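Local coordinates for DegV family protein (Streptococcus agalactiae, PDB 3LUP) that binds a long-chain fatty acid, held here as elaidic acid, and may take part in lipid transport or fatty acid metabolism, at residues 48-52 and 236-240; 89-93 and 127-131; 120-124 and 195-199; 133-137 and 281-285; 186-192 and 203-209. All coordinates share one frame; numbering follows the deposited sequence.

How the contacts relate
The five contacts illustrate how a protein built mainly on a parallel and a mixed sheet is stitched together around a lipid. Contacts 2 and 3 lie closest to the chain's centre, with their own centres about 10 Å apart, and are joined by the hydrogen bond from Ala93 N to Ile122 O at 2.9 Å. Both reach the fatty acid, through Ile92 in contact 2 and through Thr123 and Phe195 in contact 3. Contact 4 shares helix 124-138 with contact 2, their centres about 11 Å apart. Contact 5 follows the hairpin of contact 3 outward to an edge of the mixed sheet. Contact 1 lies across the chain's centre from contact 4, about 28 Å between centres, with the side chain of Ser237 about 10 Å from the ligand.

Contact 1. Residues 48-52 and 236-240; sequences LDQYY and HSRAQ
The ring of Tyr52 is sandwiched: CG of Arg238 lies over one face, displaced toward the rim, while CD2 of Tyr51, its neighbour in the helix, lies over the centre of the other. The first of these is a CH-pi contact, with Arg238 CG 3.9 Å from the centroid of the Tyr52 ring. At the ring's edge, Tyr52 OH reaches CB of Ser237 at 3.2 Å. The guanidinium of Arg238 in turn has Tyr52 CD2 over one face, 3.3 Å from Arg238 CZ, and Asp49 CA at its edge; ring and guanidinium planes are inclined by 35°, so this is a tilted overlap and not a parallel stack. Arg238 runs antiparallel to the tyrosine side chain, its own chain bending at chi2 (-114°) as it passes over the ring, and this carries its charged end to Asp49, where NH2 forms a salt bridge of 3.1 Å with OD1. The carboxylate is turned 39° from the guanidinium plane, and OD2 stands farther off, so a single oxygen does most of the work.

In the fold, the contact lays helix 48-57 against the link of a beta-alpha-beta crossover, in which strand 230-236 passes through helix 240-252 to the parallel strand 259-263. Ala239 is the N-cap of that helix, and its N donates to His236 ND1 at 2.9 Å, pinning the link back on the end of its own strand. Ser237 OG is hydrogen-bonded to Gly273 O and Ala276 N. Glu274, from the same neighbouring loop, touches both Tyr52 and Arg238.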
# COMPACT_ATOMS: atom_id res chain seq x y z
N LEU A 48 -12.30 12.06 4.37
CA LEU A 48 -10.99 12.13 5.02
C LEU A 48 -10.97 13.16 6.15
O LEU A 48 -10.32 12.94 7.17
CB LEU A 48 -9.84 12.33 4.01
CG LEU A 48 -8.42 12.06 4.58
CD1 LEU A 48 -8.14 10.56 4.86
CD2 LEU A 48 -7.27 12.67 3.76
N ASP A 49 -11.71 14.27 5.99
CA ASP A 49 -11.75 15.30 7.03
C ASP A 49 -12.53 14.87 8.26
O ASP A 49 -12.13 15.17 9.38
CB ASP A 49 -12.28 16.63 6.48
CG ASP A 49 -11.16 17.55 6.03
OD1 ASP A 49 -10.51 18.19 6.90
OD2 ASP A 49 -10.92 17.62 4.81
N GLN A 50 -13.61 14.13 8.04
CA GLN A 50 -14.40 13.58 9.14
C GLN A 50 -13.56 12.56 9.89
O GLN A 50 -13.66 12.46 11.12
CB GLN A 50 -15.68 12.90 8.64
CG GLN A 50 -16.89 13.81 8.45
CD GLN A 50 -18.13 13.03 7.99
OE1 GLN A 50 -18.06 11.83 7.73
NE2 GLN A 50 -19.26 13.71 7.88
N TYR A 51 -12.74 11.81 9.13
CA TYR A 51 -11.90 10.77 9.68
C TYR A 51 -10.95 11.29 10.73
O TYR A 51 -10.88 10.74 11.83
CB TYR A 51 -11.05 10.08 8.61
CG TYR A 51 -10.04 9.17 9.26
CD1 TYR A 51 -10.40 7.89 9.69
CD2 TYR A 51 -8.73 9.60 9.50
CE1 TYR A 51 -9.49 7.06 10.31
CE2 TYR A 51 -7.82 8.77 10.12
CZ TYR A 51 -8.20 7.50 10.51
OH TYR A 51 -7.28 6.67 11.13
N TYR A 52 -10.20 12.33 10.38
CA TYR A 52 -9.23 12.93 11.29
C TYR A 52 -9.87 13.61 12.49
O TYR A 52 -9.33 13.58 13.59
CB TYR A 52 -8.31 13.90 10.54
CG TYR A 52 -7.22 13.20 9.77
CD1 TYR A 52 -6.11 12.65 10.44
CD2 TYR A 52 -7.28 13.09 8.39
CE1 TYR A 52 -5.09 11.99 9.74
CE2 TYR A 52 -6.26 12.45 7.67
CZ TYR A 52 -5.17 11.89 8.35
OH TYR A 52 -4.18 11.26 7.64
N HIS A 236 2.20 10.79 2.83
CA HIS A 236 2.08 11.30 4.18
C HIS A 236 0.65 11.30 4.69
O HIS A 236 -0.30 11.38 3.90
CB HIS A 236 2.66 12.71 4.26
CG HIS A 236 1.86 13.72 3.50
ND1 HIS A 236 0.92 14.53 4.10
CD2 HIS A 236 1.83 14.02 2.18
CE1 HIS A 236 0.36 15.30 3.19
NE2 HIS A 236 0.90 15.02 2.02
N SER A 237 0.50 11.22 6.00
CA SER A 237 -0.81 11.38 6.63
C SER A 237 -0.85 12.75 7.34
O SER A 237 -0.58 12.85 8.53
CB SER A 237 -1.12 10.22 7.59
OG SER A 237 -0.12 10.09 8.59
N ARG A 238 -1.20 13.78 6.57
CA ARG A 238 -1.22 15.17 7.08
C ARG A 238 0.15 15.60 7.65
O ARG A 238 0.24 16.07 8.78
CB ARG A 238 -2.35 15.39 8.09
CG ARG A 238 -3.76 15.12 7.55
CD ARG A 238 -4.58 16.38 7.50
NE ARG A 238 -5.94 16.11 7.02
CZ ARG A 238 -7.05 16.30 7.73
NH1 ARG A 238 -6.99 16.75 8.98
NH2 ARG A 238 -8.24 16.03 7.18
N ALA A 239 1.19 15.39 6.86
CA ALA A 239 2.57 15.75 7.21
C ALA A 239 3.19 16.44 6.00
O ALA A 239 4.31 16.14 5.58
CB ALA A 239 3.38 14.51 7.62
N GLN A 240 2.42 17.38 5.45
CA GLN A 240 2.82 18.26 4.35
C GLN A 240 4.29 18.71 4.40
O GLN A 240 5.03 18.52 3.44
CB GLN A 240 1.93 19.50 4.37
CG GLN A 240 2.00 20.34 3.11
CD GLN A 240 1.56 19.55 1.89
OE1 GLN A 240 0.71 18.65 1.99
NE2 GLN A 240 2.15 19.86 0.74

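Contact 2. Residues 89-93 and 127-131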
# COMPACT_ATOMS: atom_id res chain seq x y z
N GLY A 89 -5.32 -10.37 -9.05
CA GLY A 89 -5.69 -9.72 -7.79
C GLY A 89 -4.44 -9.23 -7.09
O GLY A 89 -3.59 -10.05 -6.70
N LEU A 90 -4.34 -7.91 -6.96
CA LEU A 90 -3.19 -7.23 -6.32
C LEU A 90 -3.62 -6.45 -5.07
O LEU A 90 -3.94 -5.25 -5.13
CB LEU A 90 -2.48 -6.32 -7.31
CG LEU A 90 -1.77 -6.98 -8.50
CD1 LEU A 90 -1.22 -5.90 -9.42
CD2 LEU A 90 -0.66 -7.91 -8.04
N PHE A 91 -3.63 -7.15 -3.94
CA PHE A 91 -4.14 -6.61 -2.70
C PHE A 91 -3.03 -6.28 -1.71
O PHE A 91 -1.87 -6.70 -1.88
CB PHE A 91 -5.13 -7.59 -2.07
CG PHE A 91 -6.20 -8.06 -3.00
CD1 PHE A 91 -7.25 -7.21 -3.35
CD2 PHE A 91 -6.15 -9.34 -3.54
CE1 PHE A 91 -8.23 -7.63 -4.23
CE2 PHE A 91 -7.12 -9.79 -4.40
CZ PHE A 91 -8.18 -8.93 -4.76
N ILE A 92 -3.42 -5.52 -0.68
CA ILE A 92 -2.62 -5.26 0.51
C ILE A 92 -1.71 -6.44 0.96
O ILE A 92 -2.11 -7.62 0.91
CB ILE A 92 -3.57 -4.77 1.64
CG1 ILE A 92 -2.80 -4.28 2.87
CG2 ILE A 92 -4.57 -5.85 2.04
CD1 ILE A 92 -3.54 -3.18 3.63
N ALA A 93 -0.48 -6.11 1.37
CA ALA A 93 0.52 -7.08 1.89
C ALA A 93 -0.01 -8.16 2.83
O ALA A 93 -0.68 -7.86 3.81
CB ALA A 93 1.63 -6.31 2.59
N GLN A 127 1.54 -0.41 -4.73
CA GLN A 127 0.44 -1.30 -5.05
C GLN A 127 -0.30 -0.81 -6.30
O GLN A 127 -0.53 -1.58 -7.23
CB GLN A 127 -0.53 -1.39 -3.87
CG GLN A 127 -1.24 -2.76 -3.70
CD GLN A 127 -2.38 -2.69 -2.69
OE1 GLN A 127 -2.30 -2.01 -1.67
NE2 GLN A 127 -3.46 -3.39 -2.98
N GLY A 128 -0.62 0.49 -6.33
CA GLY A 128 -1.41 1.08 -7.39
C GLY A 128 -0.63 1.06 -8.67
O GLY A 128 -1.17 0.78 -9.74
N ASN A 129 0.66 1.34 -8.55
CA ASN A 129 1.59 1.22 -9.68
C ASN A 129 1.63 -0.19 -10.27
O ASN A 129 1.70 -0.33 -11.47
CB ASN A 129 3.00 1.63 -9.26
CG ASN A 129 3.15 3.14 -9.05
OD1 ASN A 129 4.17 3.59 -8.51
ND2 ASN A 129 2.16 3.93 -9.48
N LEU A 130 1.56 -1.22 -9.43
CA LEU A 130 1.49 -2.60 -9.92
C LEU A 130 0.27 -2.84 -10.80
O LEU A 130 0.37 -3.48 -11.84
CB LEU A 130 1.51 -3.61 -8.77
CG LEU A 130 2.86 -3.79 -8.09
CD1 LEU A 130 2.70 -4.68 -6.85
CD2 LEU A 130 3.92 -4.34 -9.03
N VAL A 131 -0.86 -2.32 -10.36
CA VAL A 131 -2.10 -2.42 -11.12
C VAL A 131 -1.89 -1.78 -12.49
O VAL A 131 -2.04 -2.44 -13.52
CB VAL A 131 -3.26 -1.74 -10.35
CG1 VAL A 131 -4.52 -1.66 -11.21
CG2 VAL A 131 -3.52 -2.47 -9.02
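Residues 89-93 leave a strand as an irregular, mostly extended peptide that passes one turn of helix 124-138, coming nearest where the CA atoms of Leu90 and Val131 are 6.9 Å apart. The peptide follows strand 86-89, a central strand of the four-stranded parallel sheet, so the contact is a loop of an alpha/beta layer packed on a flanking helix. Leu90 carries the apolar half. With CG beside the backbone N (chi1 -66°), the Leu90 side chain crosses that of Leu130 at about a right angle, CD1 lying 3.6 Å from Leu130 CB. The same methyl meets Val131 CG2 at 4.1 Å.

One turn back along the helix, Gln127 supplies the polar half. Its side chain is extended beyond CG, and NE2 donates to Leu90 O at 2.9 Å, nearly straight at 163° and leaving in the plane of its own amide. That carbonyl has a second hydrogen-bonding partner in Thr10 OG1. The amide is further fixed at its other end, where OE1 is bonded to Thr123 OG1, a neighbour of the fatty acid. Ile92, which touches the ligand itself, lies next to this amide. Its N and Gln127 NE2 stand 3.1 Å apart without bonding, since both are donors; Asp11 receives the two, OD2 from Ile92 N and OD1, weakly, from Gln127 NE2.

Contact 3. Residues 120-124 and 195-199; sequences TKITS and FNEEG. With ELA (Elaidic acid), chain B.
Phe195 is approached by Ile122, whose CD1 sits over one face of its ring, 3.8 Å from the centroid and 16° off the normal, as a CH-pi contact. The fatty acid comes to the ring in another way: C14 of elaidic acid lies at the edge, near the ring plane, 3.8 Å from Phe195 CE2. Thr123 extends the same lining, with CG2 3.5 Å from C13 of the ligand. Its hydroxyl is turned to the protein, OG1 lying anti to the backbone N (chi1 -169°) and hydrogen-bonded to Ser13 OG. The methyl is thereby left to meet the hydrocarbon chain, whose head group is hydrogen-bonded to Arg175 NH2 beyond the contact.

What brings these groups together is the tip of a beta hairpin. Strands 192-195 and 201-205 are joined through a type I turn from Asn196 to Gly199, and this turn abuts the loop before helix 124-138, which belongs to the other sheet's side of the molecule. Lys121 spans the junction with a chain extended beyond CG. Its NZ donates to Glu197 O at 2.8 Å, approaching the carbonyl almost end-on at 172°, and also has a long, weak ion pair with Glu156. At Gly199 the backbones themselves close up, its CA only 4.1 Å from that of Lys121, which the lack of a side chain permits. Earlier in the same loop, Thr120 OG1 is hydrogen-bonded to Phe91 O.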
# COMPACT_ATOMS: atom_id res chain seq x y z
N THR A 120 1.59 -8.95 -2.80
CA THR A 120 2.21 -7.71 -3.25
C THR A 120 3.25 -7.24 -2.27
O THR A 120 4.15 -6.51 -2.66
CB THR A 120 1.19 -6.59 -3.47
OG1 THR A 120 0.60 -6.22 -2.22
CG2 THR A 120 0.11 -7.05 -4.45
N LYS A 121 3.12 -7.63 -1.00
CA LYS A 121 4.09 -7.26 0.05
C LYS A 121 4.20 -5.75 0.25
O LYS A 121 5.16 -5.25 0.85
CB LYS A 121 5.46 -7.85 -0.23
CG LYS A 121 5.49 -9.37 -0.28
CD LYS A 121 6.92 -9.81 -0.46
CE LYS A 121 7.03 -11.30 -0.65
NZ LYS A 121 8.44 -11.58 -1.04
N ILE A 122 3.21 -5.03 -0.25
CA ILE A 122 3.21 -3.58 -0.14
C ILE A 122 1.78 -3.03 -0.08
O ILE A 122 0.82 -3.80 0.11
CB ILE A 122 4.10 -2.92 -1.24
CG1 ILE A 122 4.57 -1.54 -0.80
CG2 ILE A 122 3.46 -3.01 -2.64
CD1 ILE A 122 5.61 -1.61 0.35
N THR A 123 1.64 -1.72 -0.18
CA THR A 123 0.33 -1.09 -0.20
C THR A 123 0.50 0.33 -0.71
O THR A 123 1.56 0.67 -1.22
CB THR A 123 -0.38 -1.17 1.20
OG1 THR A 123 -1.74 -0.78 1.06
CG2 THR A 123 0.32 -0.31 2.24
N SER A 124 -0.53 1.15 -0.59
CA SER A 124 -0.45 2.54 -1.05
C SER A 124 0.01 2.59 -2.52
O SER A 124 -0.50 1.81 -3.34
CB SER A 124 0.48 3.35 -0.12
OG SER A 124 0.58 4.70 -0.54
N PHE A 195 9.34 -2.31 4.84
CA PHE A 195 8.75 -3.63 4.60
C PHE A 195 9.79 -4.72 4.40
O PHE A 195 10.71 -4.59 3.58
CB PHE A 195 7.82 -3.58 3.40
CG PHE A 195 6.45 -3.05 3.71
CD1 PHE A 195 5.35 -3.92 3.72
CD2 PHE A 195 6.25 -1.70 3.97
CE1 PHE A 195 4.07 -3.45 3.99
CE2 PHE A 195 4.96 -1.21 4.26
CZ PHE A 195 3.87 -2.10 4.27
N ASN A 196 9.63 -5.80 5.16
CA ASN A 196 10.41 -7.04 5.07
C ASN A 196 10.48 -7.72 3.70
O ASN A 196 9.78 -7.35 2.75
CB ASN A 196 9.75 -8.07 5.98
CG ASN A 196 10.57 -8.38 7.17
OD1 ASN A 196 11.70 -7.93 7.30
ND2 ASN A 196 10.01 -9.18 8.07
N GLU A 197 11.29 -8.77 3.63
CA GLU A 197 11.20 -9.71 2.53
C GLU A 197 9.85 -10.45 2.56
O GLU A 197 9.37 -10.89 1.51
CB GLU A 197 12.41 -10.66 2.51
CG GLU A 197 13.72 -9.97 2.10
CD GLU A 197 14.98 -10.81 2.36
OE1 GLU A 197 15.02 -12.00 1.94
OE2 GLU A 197 15.95 -10.29 2.96
N GLU A 198 9.25 -10.57 3.75
CA GLU A 198 7.91 -11.15 3.93
C GLU A 198 6.81 -10.11 3.88
O GLU A 198 5.63 -10.43 4.10
CB GLU A 198 7.77 -11.88 5.27
CG GLU A 198 8.71 -13.04 5.52
CD GLU A 198 9.78 -12.69 6.57
OE1 GLU A 198 9.40 -12.19 7.67
OE2 GLU A 198 10.98 -12.93 6.27
N GLY A 199 7.18 -8.86 3.59
CA GLY A 199 6.22 -7.77 3.56
C GLY A 199 5.71 -7.36 4.93
O GLY A 199 4.60 -6.85 5.04
CA ELA B . -6.90 -6.38 8.79
C ELA B . -7.52 -6.89 10.10
O ELA B . -7.54 -6.20 11.16
C3 ELA B . -7.59 -5.15 8.21
C4 ELA B . -7.15 -4.89 6.78
C5 ELA B . -6.56 -3.48 6.59
C6 ELA B . -5.07 -3.43 6.95
C7 ELA B . -4.45 -2.05 7.17
C8 ELA B . -2.98 -2.20 7.59
C9 ELA B . -2.12 -1.09 7.01
C10 ELA B . -0.73 -0.85 7.47
C11 ELA B . -0.11 0.52 7.32
C12 ELA B . 1.28 0.48 6.70
C13 ELA B . 1.33 1.06 5.30
C14 ELA B . 2.67 1.70 4.96
C15 ELA B . 2.61 2.34 3.57
C16 ELA B . 3.98 2.73 3.01
C17 ELA B . 4.29 1.95 1.73
C18 ELA B . 5.03 2.80 0.70
OXT ELA B . -8.00 -8.04 10.13

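Contact 4. Residues 133-137 and 281-285; sequences NALMC and ITPKN
This is a largely polar contact between the flank of helix 124-138 and the C-terminal tail, in which Asn285, the last residue, fits against Asn133, Met136 and Cys137. The side chains of Asn285 and Asn133 slide past each other in opposite directions, with their amide planes 27° apart. OD1 of Asn285 comes within 3.4 Å of Asn133 CB and 3.6 Å of Cys137 SG. On the other branch, Asn285 ND2 rests 3.5 Å from CB of Met136, a selenomethionine; with CG beside the backbone N (chi1 -45°) and the chain extended through chi2, its SE also comes near the Asn285 amide.

Neither asparagine amide bonds directly to the other; both turn to Gln154, which accepts from Asn133 ND2 through OE1 and donates to Asn285 OD1 through NE2. One glutamine therefore ties the helix and the tail together. Between the segments the direct link is weak, Asn133 ND2 to Pro283 O at 3.5 Å. A water reinforces it, donating to Pro283 O at 2.7 Å and weakly accepting from Asn133 ND2. Thr282 CG2 packs beside Asn133 ND2 at 4.0 Å.

Gln154 belongs to helix 144-155, which also offers Ile151 to Asn133, Ile147 to Cys137 and Lys150 to both Cys137 and Asn285. The tail is the run-out of strand 277-283, with strand 230-236 beside it in the mixed sheet, while Ala134 and Leu135 touch Leu8 of strand 6-11 in the parallel sheet.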
# COMPACT_ATOMS: atom_id res chain seq x y z
N ASN A 133 0.91 -1.05 -14.00
CA ASN A 133 1.92 -1.81 -14.75
C ASN A 133 1.31 -3.01 -15.46
O ASN A 133 1.55 -3.22 -16.66
CB ASN A 133 3.08 -2.26 -13.86
CG ASN A 133 3.93 -1.11 -13.40
OD1 ASN A 133 3.64 0.04 -13.71
ND2 ASN A 133 4.98 -1.40 -12.63
N ALA A 134 0.53 -3.79 -14.73
CA ALA A 134 -0.08 -4.98 -15.28
C ALA A 134 -0.99 -4.61 -16.44
O ALA A 134 -1.09 -5.35 -17.42
CB ALA A 134 -0.86 -5.72 -14.21
N LEU A 135 -1.62 -3.44 -16.34
CA LEU A 135 -2.47 -2.93 -17.42
C LEU A 135 -1.73 -2.66 -18.72
O LEU A 135 -2.17 -3.10 -19.78
CB LEU A 135 -3.22 -1.68 -16.97
CG LEU A 135 -4.70 -1.89 -16.66
CD1 LEU A 135 -4.91 -2.79 -15.47
CD2 LEU A 135 -5.34 -0.54 -16.42
N MSE A 136 -0.61 -1.94 -18.63
CA MSE A 136 0.20 -1.65 -19.82
C MSE A 136 0.80 -2.94 -20.42
O MSE A 136 0.97 -3.02 -21.64
CB MSE A 136 1.33 -0.64 -19.52
CG MSE A 136 0.97 0.59 -18.68
SE MSE A 136 2.66 1.50 -18.11
CE MSE A 136 3.24 2.21 -19.86
N CYS A 137 1.11 -3.92 -19.57
CA CYS A 137 1.58 -5.24 -20.00
C CYS A 137 0.53 -5.98 -20.82
O CYS A 137 0.83 -6.60 -21.85
CB CYS A 137 1.93 -6.10 -18.79
SG CYS A 137 3.45 -5.68 -17.97
N ILE A 281 8.90 3.02 -3.68
CA ILE A 281 9.42 2.95 -5.04
C ILE A 281 8.89 1.72 -5.78
O ILE A 281 8.62 0.67 -5.17
CB ILE A 281 10.99 2.99 -5.10
CG1 ILE A 281 11.60 1.65 -4.64
CG2 ILE A 281 11.55 4.24 -4.36
CD1 ILE A 281 13.11 1.57 -4.74
N THR A 282 8.74 1.87 -7.09
CA THR A 282 8.26 0.81 -7.95
C THR A 282 9.07 0.86 -9.22
O THR A 282 9.26 1.95 -9.77
CB THR A 282 6.77 1.01 -8.33
OG1 THR A 282 6.00 1.18 -7.14
CG2 THR A 282 6.23 -0.18 -9.08
N PRO A 283 9.53 -0.31 -9.72
CA PRO A 283 10.22 -0.35 -11.00
C PRO A 283 9.34 0.20 -12.11
O PRO A 283 8.13 -0.04 -12.12
CB PRO A 283 10.44 -1.84 -11.23
CG PRO A 283 10.32 -2.46 -9.89
CD PRO A 283 9.36 -1.65 -9.14
N LYS A 284 9.93 0.94 -13.04
CA LYS A 284 9.21 1.31 -14.24
C LYS A 284 8.92 0.09 -15.11
O LYS A 284 9.76 -0.81 -15.26
CB LYS A 284 9.95 2.38 -15.04
CG LYS A 284 9.79 3.74 -14.43
CD LYS A 284 10.38 4.81 -15.29
CE LYS A 284 10.56 6.05 -14.47
NZ LYS A 284 10.97 7.20 -15.30
N ASN A 285 7.71 0.07 -15.64
CA ASN A 285 7.27 -0.91 -16.60
C ASN A 285 8.07 -0.82 -17.91
O ASN A 285 8.96 -1.63 -18.16
CB ASN A 285 5.79 -0.69 -16.89
CG ASN A 285 5.07 -1.97 -17.21
OD1 ASN A 285 5.14 -2.93 -16.46
ND2 ASN A 285 4.36 -2.00 -18.34
O HOH W 1 6.10 1.74 -11.71

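Contact 5. Residues 186-192 and 203-209; sequences LLSIKPV and VYEKVRT
Val192 and Glu205 exchange a pair of backbone hydrogen bonds, Val192 N to Glu205 O at 2.8 Å and Glu205 N to Val192 O at 3.0 Å. Tyr204 N also reaches Val192 O, weakly, so two residues of one strand face a single residue of the other: a classic beta bulge in an antiparallel pair. It sits in the hairpin of strands 192-195 and 201-205, at an edge of the mixed sheet. Farther along, Lys190 N donates to Val207 O at 2.8 Å, continuing the pairing past the regular strands. The CA-H of Pro191 also points at Glu205 O, the acceptor of Val192 N.

In the packing, Val192 CG2 meets Val207 CG2 at 3.6 Å, the two side chains crossing obliquely; helix 210-224 closes over Val192 with Leu217 and Ile220. The Glu205 carboxylate is held outside the contact by a salt bridge to Arg216 of that helix. Tyr204 leaves the bulge to make T-shaped ring contacts with His194 and Phe161. Leu186 runs past Val203 in the opposite direction, CD1 to CG2 at 3.8 Å, and Pro191 CB lies against Val203 CG1. Ile189 crosses Lys206 at about a right angle: with CG1 lodged between the backbone N and the carbonyl carbon (chi1 62°), its CD1 touches the aliphatic lysine chain at CG, 3.6 Å away.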
# COMPACT_ATOMS: atom_id res chain seq x y z
N LEU A 186 12.13 2.32 21.26
CA LEU A 186 11.95 3.22 20.14
C LEU A 186 11.25 4.52 20.50
O LEU A 186 11.24 5.45 19.71
CB LEU A 186 11.18 2.50 19.03
CG LEU A 186 11.66 1.09 18.69
CD1 LEU A 186 10.67 0.41 17.77
CD2 LEU A 186 13.05 1.11 18.06
N LEU A 187 10.69 4.59 21.71
CA LEU A 187 9.87 5.75 22.08
C LEU A 187 10.59 7.11 22.09
O LEU A 187 10.00 8.10 21.66
CB LEU A 187 9.11 5.50 23.38
CG LEU A 187 7.78 4.73 23.20
CD1 LEU A 187 7.05 4.54 24.54
CD2 LEU A 187 6.84 5.38 22.15
N SER A 188 11.84 7.14 22.53
CA SER A 188 12.60 8.39 22.61
C SER A 188 13.26 8.83 21.31
O SER A 188 13.92 9.86 21.27
CB SER A 188 13.69 8.27 23.66
OG SER A 188 13.15 8.57 24.93
N ILE A 189 13.09 8.05 20.26
CA ILE A 189 13.85 8.27 19.04
C ILE A 189 12.93 8.28 17.81
O ILE A 189 11.72 8.14 17.94
CB ILE A 189 15.02 7.24 18.92
CG1 ILE A 189 14.47 5.81 18.83
CG2 ILE A 189 16.00 7.35 20.11
CD1 ILE A 189 15.36 4.88 18.04
N LYS A 190 13.50 8.47 16.62
CA LYS A 190 12.73 8.52 15.38
C LYS A 190 13.21 7.43 14.43
O LYS A 190 14.02 7.69 13.53
CB LYS A 190 12.81 9.91 14.73
CG LYS A 190 11.82 10.94 15.29
CD LYS A 190 10.42 10.77 14.65
CE LYS A 190 9.37 11.76 15.19
NZ LYS A 190 9.39 12.00 16.67
N PRO A 191 12.74 6.18 14.63
CA PRO A 191 13.22 5.05 13.81
C PRO A 191 12.73 5.10 12.38
O PRO A 191 11.63 5.59 12.11
CB PRO A 191 12.61 3.85 14.51
CG PRO A 191 11.36 4.39 15.16
CD PRO A 191 11.75 5.74 15.63
N VAL A 192 13.56 4.60 11.48
CA VAL A 192 13.19 4.36 10.09
C VAL A 192 12.70 2.91 10.00
O VAL A 192 13.40 1.97 10.43
CB VAL A 192 14.38 4.59 9.12
CG1 VAL A 192 13.94 4.46 7.68
CG2 VAL A 192 15.02 5.94 9.35
N VAL A 203 11.72 -2.58 11.96
CA VAL A 203 12.58 -1.41 12.09
C VAL A 203 13.79 -1.60 11.20
O VAL A 203 14.55 -2.56 11.33
CB VAL A 203 13.03 -1.16 13.55
CG1 VAL A 203 13.81 0.14 13.66
CG2 VAL A 203 11.81 -1.14 14.48
N TYR A 204 13.97 -0.68 10.26
CA TYR A 204 15.16 -0.67 9.45
C TYR A 204 16.34 -0.14 10.26
O TYR A 204 17.36 -0.81 10.39
CB TYR A 204 14.94 0.15 8.18
CG TYR A 204 16.11 0.16 7.24
CD1 TYR A 204 16.44 -0.97 6.48
CD2 TYR A 204 16.89 1.31 7.09
CE1 TYR A 204 17.52 -0.96 5.61
CE2 TYR A 204 17.96 1.34 6.21
CZ TYR A 204 18.28 0.20 5.48
OH TYR A 204 19.35 0.24 4.62
N GLU A 205 16.19 1.06 10.84
CA GLU A 205 17.30 1.75 11.49
C GLU A 205 16.82 2.61 12.68
O GLU A 205 15.79 3.29 12.58
CB GLU A 205 18.02 2.60 10.44
CG GLU A 205 19.45 3.00 10.76
CD GLU A 205 20.15 3.69 9.57
OE1 GLU A 205 20.03 3.19 8.42
OE2 GLU A 205 20.82 4.73 9.79
N LYS A 206 17.56 2.56 13.80
CA LYS A 206 17.35 3.51 14.90
C LYS A 206 17.99 4.84 14.49
O LYS A 206 19.20 4.91 14.29
CB LYS A 206 17.98 3.02 16.21
CG LYS A 206 17.19 1.95 16.98
CD LYS A 206 17.89 1.50 18.27
CE LYS A 206 17.23 2.07 19.53
NZ LYS A 206 18.10 2.10 20.75
N VAL A 207 17.17 5.87 14.31
CA VAL A 207 17.68 7.21 14.03
C VAL A 207 17.20 8.10 15.16
O VAL A 207 16.05 8.01 15.58
CB VAL A 207 17.20 7.75 12.65
CG1 VAL A 207 17.73 9.15 12.41
CG2 VAL A 207 17.69 6.83 11.53
N ARG A 208 18.08 8.95 15.67
CA ARG A 208 17.76 9.65 16.90
C ARG A 208 16.87 10.88 16.75
O ARG A 208 16.01 11.12 17.60
CB ARG A 208 19.03 9.95 17.68
CG ARG A 208 19.51 8.73 18.44
CD ARG A 208 20.64 9.08 19.36
NE ARG A 208 20.24 9.98 20.44
CZ ARG A 208 20.41 11.30 20.45
NH1 ARG A 208 20.97 11.92 19.42
NH2 ARG A 208 20.01 12.00 21.50
N THR A 209 17.05 11.64 15.67
CA THR A 209 16.28 12.87 15.46
C THR A 209 15.42 12.81 14.21
O THR A 209 15.68 12.02 13.31
CB THR A 209 17.20 14.09 15.39
OG1 THR A 209 16.43 15.25 15.04
CG2 THR A 209 18.28 13.90 14.34